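PDB 2YGT: delta toxin from Clostridium perfringens, which acts as a haemolytic beta-pore-forming toxin, probably by assembling into pores in the membranes of host cells. Local coordinates for residues M87-K92 with S219-G224; S58-T63 with V232-N237. All coordinates share one frame; numbering follows the deposited sequence.

Contact 1: M87-K92 with S219-G224; sequences MRWPIK and SLITGG
W89 and I221 bring the two backbones closest, with their CA atoms 6.2 Å apart, where strand 84-99 passes the single turn of helix 219-222 without a hydrogen bond between them. I221 carries the contact, and its branches divide the work. With CG1 beside the backbone N and CG2 anti to it (chi1 -71°), CG2 runs to M87 while the CG1-CD1 arm reaches the other two residues. M87 is stretched out along its whole length, and its methyl tip CE comes within 3.5 Å of I221 CG2, the two side chains meeting at about a right angle. At the base of the arm, I221 CG1 lies 4.1 Å from P90 CD, and at its tip CD1 approaches W89 CE3 obliquely at 4.1 Å. The proline ring rests against the helix backbone, P90 CG being 3.6 Å from L220 O, which Y93 OH hydrogen-bonds. S219 O, at the start of the turn, receives the amides of G223 and G224 that close it. Around this apolar patch, F198 and F177 pack edge-to-face with the indole, whose NE1 bonds to N267. Strand 84-99 is paired with strands 170-177 and 241-259, so the chain's only helix lies against an antiparallel sheet.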
# COMPACT_ATOMS: atom_id res chain seq x y z
N MET A 87 25.14 0.11 -0.35
CA MET A 87 23.90 -0.65 -0.33
C MET A 87 22.74 0.24 -0.75
O MET A 87 22.32 1.12 -0.00
CB MET A 87 23.63 -1.22 1.07
CG MET A 87 22.26 -1.86 1.21
SD MET A 87 21.84 -2.26 2.91
CE MET A 87 20.08 -2.55 2.76
N ARG A 88 22.24 0.02 -1.96
CA ARG A 88 21.06 0.74 -2.43
C ARG A 88 19.80 0.11 -1.86
O ARG A 88 19.64 -1.11 -1.90
CB ARG A 88 21.04 0.78 -3.96
CG ARG A 88 22.21 1.57 -4.53
CD ARG A 88 22.30 1.49 -6.05
NE ARG A 88 21.18 2.13 -6.71
CZ ARG A 88 21.23 2.64 -7.94
NH1 ARG A 88 22.36 2.60 -8.63
NH2 ARG A 88 20.15 3.20 -8.47
N TRP A 89 18.92 0.94 -1.32
CA TRP A 89 17.75 0.44 -0.60
C TRP A 89 16.54 1.38 -0.75
O TRP A 89 16.71 2.57 -1.03
CB TRP A 89 18.10 0.25 0.88
CG TRP A 89 18.41 1.53 1.60
CD1 TRP A 89 19.51 2.32 1.43
CD2 TRP A 89 17.60 2.18 2.59
NE1 TRP A 89 19.44 3.41 2.26
CE2 TRP A 89 18.28 3.35 2.98
CE3 TRP A 89 16.37 1.88 3.19
CZ2 TRP A 89 17.77 4.23 3.94
CZ3 TRP A 89 15.87 2.75 4.15
CH2 TRP A 89 16.57 3.91 4.51
N PRO A 90 15.32 0.85 -0.57
CA PRO A 90 14.10 1.64 -0.72
C PRO A 90 13.75 2.36 0.58
O PRO A 90 13.12 1.77 1.45
CB PRO A 90 13.03 0.59 -1.01
CG PRO A 90 13.70 -0.77 -0.84
CD PRO A 90 15.01 -0.53 -0.15
N ILE A 91 14.15 3.62 0.71
CA ILE A 91 13.77 4.38 1.89
C ILE A 91 12.25 4.62 1.92
O ILE A 91 11.65 4.65 3.00
CB ILE A 91 14.51 5.72 1.97
CG1 ILE A 91 14.18 6.43 3.29
CG2 ILE A 91 14.17 6.60 0.78
CD1 ILE A 91 15.13 7.57 3.62
N LYS A 92 11.64 4.77 0.75
CA LYS A 92 10.22 5.11 0.69
C LYS A 92 9.45 4.45 -0.46
O LYS A 92 9.91 4.40 -1.60
CB LYS A 92 10.04 6.63 0.62
CG LYS A 92 8.64 7.09 0.99
CD LYS A 92 8.30 8.44 0.38
CE LYS A 92 9.19 9.54 0.92
NZ LYS A 92 8.60 10.88 0.64
N SER A 219 11.71 -7.20 5.39
CA SER A 219 11.45 -7.84 4.11
C SER A 219 11.17 -6.80 3.03
O SER A 219 11.25 -7.09 1.83
CB SER A 219 10.28 -8.82 4.22
OG SER A 219 9.15 -8.21 4.82
N LEU A 220 10.84 -5.58 3.45
CA LEU A 220 10.65 -4.48 2.52
C LEU A 220 11.97 -4.08 1.85
O LEU A 220 11.97 -3.46 0.79
CB LEU A 220 10.03 -3.27 3.23
CG LEU A 220 8.50 -3.24 3.27
CD1 LEU A 220 7.93 -4.49 3.93
CD2 LEU A 220 8.00 -1.98 3.98
N ILE A 221 13.08 -4.45 2.48
CA ILE A 221 14.40 -4.13 1.94
C ILE A 221 14.99 -5.30 1.15
O ILE A 221 15.60 -5.10 0.10
CB ILE A 221 15.38 -3.70 3.04
CG1 ILE A 221 15.01 -2.31 3.57
CG2 ILE A 221 16.81 -3.69 2.52
CD1 ILE A 221 15.86 -1.85 4.74
N THR A 222 14.80 -6.52 1.65
CA THR A 222 15.36 -7.70 1.00
C THR A 222 14.52 -8.16 -0.19
O THR A 222 15.06 -8.66 -1.18
CB THR A 222 15.54 -8.87 1.98
OG1 THR A 222 14.29 -9.17 2.61
CG2 THR A 222 16.58 -8.53 3.05
N GLY A 223 13.20 -8.01 -0.09
CA GLY A 223 12.30 -8.46 -1.14
C GLY A 223 11.54 -7.34 -1.81
O GLY A 223 11.70 -7.09 -3.01
N GLY A 224 10.71 -6.65 -1.03
CA GLY A 224 9.89 -5.57 -1.55
C GLY A 224 8.67 -5.32 -0.69
O GLY A 224 8.44 -6.02 0.30

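Contact 2: S58-T63 with V232-N237; sequences SSEMTT and VLTAPN
T234 OG1 is gripped by two waters that tie it to the carboxylate of E60: one, 2.9 Å from T234 OG1, donates to E60 OE1, and the other donates to E60 OE2 at 2.6 Å. E60 CG sits between its backbone N and carbonyl carbon (chi1 50°), and the extended chain crosses T234 at a slant, bringing E60 CD within 3.8 Å of T234 CB. Behind this polar edge, strands 61-72 and 224-235 run antiparallel, neighbours in the seven-stranded sheet. The pairs M61-A235 and T63-L233 are hydrogen-bonded, and T62-T234 between them is non-hydrogen-bonded. The bond from T63 N to L233 O is 2.8 Å and nearly straight (169°). M61 O takes A235 N less straightly and also receives a CA-H...O contact, with T234 CA 3.0 Å away. T62 CG2 packs on V232 CG1, next to Y128 and I126 of strand 121-128. On the other face, a bend at chi3 (-61°) brings M61 SD 3.3 Å from N237 O. Past the strand ends a third water bridges S59 O and N237 N. The M61 side chain is about 5 Å from a bound zinc ion; V232 lies near D110, known to bind zinc in this toxin, though this chain holds none there.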
# COMPACT_ATOMS: atom_id res chain seq x y z
N SER A 58 -30.23 2.30 -0.56
CA SER A 58 -29.26 3.38 -0.48
C SER A 58 -29.54 4.40 -1.58
O SER A 58 -29.95 4.02 -2.68
CB SER A 58 -27.84 2.84 -0.62
OG SER A 58 -26.92 3.90 -0.81
N SER A 59 -29.33 5.67 -1.27
CA SER A 59 -29.62 6.75 -2.22
C SER A 59 -28.62 6.80 -3.37
O SER A 59 -28.82 7.53 -4.34
CB SER A 59 -29.66 8.10 -1.50
OG SER A 59 -28.37 8.47 -1.04
N GLU A 60 -27.54 6.02 -3.27
CA GLU A 60 -26.54 5.99 -4.33
C GLU A 60 -25.84 4.64 -4.44
O GLU A 60 -26.13 3.72 -3.69
CB GLU A 60 -25.53 7.12 -4.15
CG GLU A 60 -24.93 7.21 -2.75
CD GLU A 60 -24.06 8.44 -2.58
OE1 GLU A 60 -23.94 9.23 -3.55
OE2 GLU A 60 -23.50 8.63 -1.48
N MET A 61 -24.92 4.54 -5.40
CA MET A 61 -24.17 3.31 -5.64
C MET A 61 -22.81 3.32 -4.95
O MET A 61 -22.10 4.33 -4.97
CB MET A 61 -23.99 3.08 -7.14
CG MET A 61 -25.30 2.88 -7.90
SD MET A 61 -25.03 2.39 -9.61
CE MET A 61 -24.12 3.80 -10.23
N THR A 62 -22.45 2.19 -4.35
CA THR A 62 -21.21 2.09 -3.59
C THR A 62 -20.34 0.94 -4.08
O THR A 62 -20.81 -0.19 -4.20
CB THR A 62 -21.48 1.89 -2.08
OG1 THR A 62 -22.13 3.05 -1.54
CG2 THR A 62 -20.19 1.65 -1.32
N THR A 63 -19.08 1.24 -4.36
CA THR A 63 -18.12 0.21 -4.74
C THR A 63 -16.88 0.25 -3.85
O THR A 63 -16.22 1.29 -3.73
CB THR A 63 -17.68 0.35 -6.21
OG1 THR A 63 -18.83 0.25 -7.06
CG2 THR A 63 -16.70 -0.76 -6.58
N VAL A 232 -13.36 3.52 -0.82
CA VAL A 232 -14.77 3.35 -1.09
C VAL A 232 -15.21 4.46 -2.05
O VAL A 232 -15.00 5.64 -1.77
CB VAL A 232 -15.63 3.44 0.19
CG1 VAL A 232 -17.09 3.18 -0.13
CG2 VAL A 232 -15.13 2.46 1.24
N LEU A 233 -15.80 4.07 -3.17
CA LEU A 233 -16.33 5.04 -4.12
C LEU A 233 -17.85 5.04 -4.14
O LEU A 233 -18.49 4.00 -4.01
CB LEU A 233 -15.81 4.76 -5.54
CG LEU A 233 -14.38 5.19 -5.90
CD1 LEU A 233 -13.37 4.32 -5.19
CD2 LEU A 233 -14.19 5.10 -7.41
N THR A 234 -18.42 6.23 -4.30
CA THR A 234 -19.86 6.35 -4.54
C THR A 234 -20.10 6.96 -5.91
O THR A 234 -19.22 7.61 -6.48
CB THR A 234 -20.56 7.21 -3.46
OG1 THR A 234 -20.00 8.53 -3.46
CG2 THR A 234 -20.41 6.58 -2.08
N ALA A 235 -21.30 6.75 -6.43
CA ALA A 235 -21.66 7.29 -7.73
C ALA A 235 -23.17 7.42 -7.83
O ALA A 235 -23.90 6.58 -7.31
CB ALA A 235 -21.12 6.39 -8.85
N PRO A 236 -23.65 8.50 -8.48
CA PRO A 236 -25.09 8.69 -8.70
C PRO A 236 -25.71 7.44 -9.32
O PRO A 236 -25.05 6.76 -10.10
CB PRO A 236 -25.13 9.86 -9.69
CG PRO A 236 -23.89 10.63 -9.40
CD PRO A 236 -22.85 9.60 -9.03
N ASN A 237 -26.95 7.16 -8.96
CA ASN A 237 -27.61 5.90 -9.34
C ASN A 237 -27.44 5.46 -10.79
O ASN A 237 -27.31 4.27 -11.07
CB ASN A 237 -29.09 5.93 -8.96
CG ASN A 237 -29.33 5.52 -7.52
OD1 ASN A 237 -28.50 4.86 -6.90
ND2 ASN A 237 -30.48 5.90 -6.98
O HOH W 1 -28.79 2.79 -5.19
O HOH W 2 -27.99 8.52 -6.77
O HOH W 3 -21.57 9.96 -5.49
O HOH W 4 -21.55 10.32 -1.64

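The two contacts lie on opposite sides of the chain's centre, their nearest atoms about 22 Å apart. The chain connects them directly, because helix 219-222 of contact 1 leads into strand 224-235, whose far end supplies contact 2. Contact 1 is fully buried and apolar, joining a helix to a strand of the eight-stranded sheet by side-chain packing, with no hydrogen bond between the segments. Contact 2 instead joins neighbouring strands within the seven-stranded sheet by backbone hydrogen bonding. In it T62, T63, L233, T234 and A235 are buried, M61 only partly, while its outer end at S59 and N237 is exposed and linked through water. Zinc ligands lie near contact 2, whereas contact 1 is remote from them.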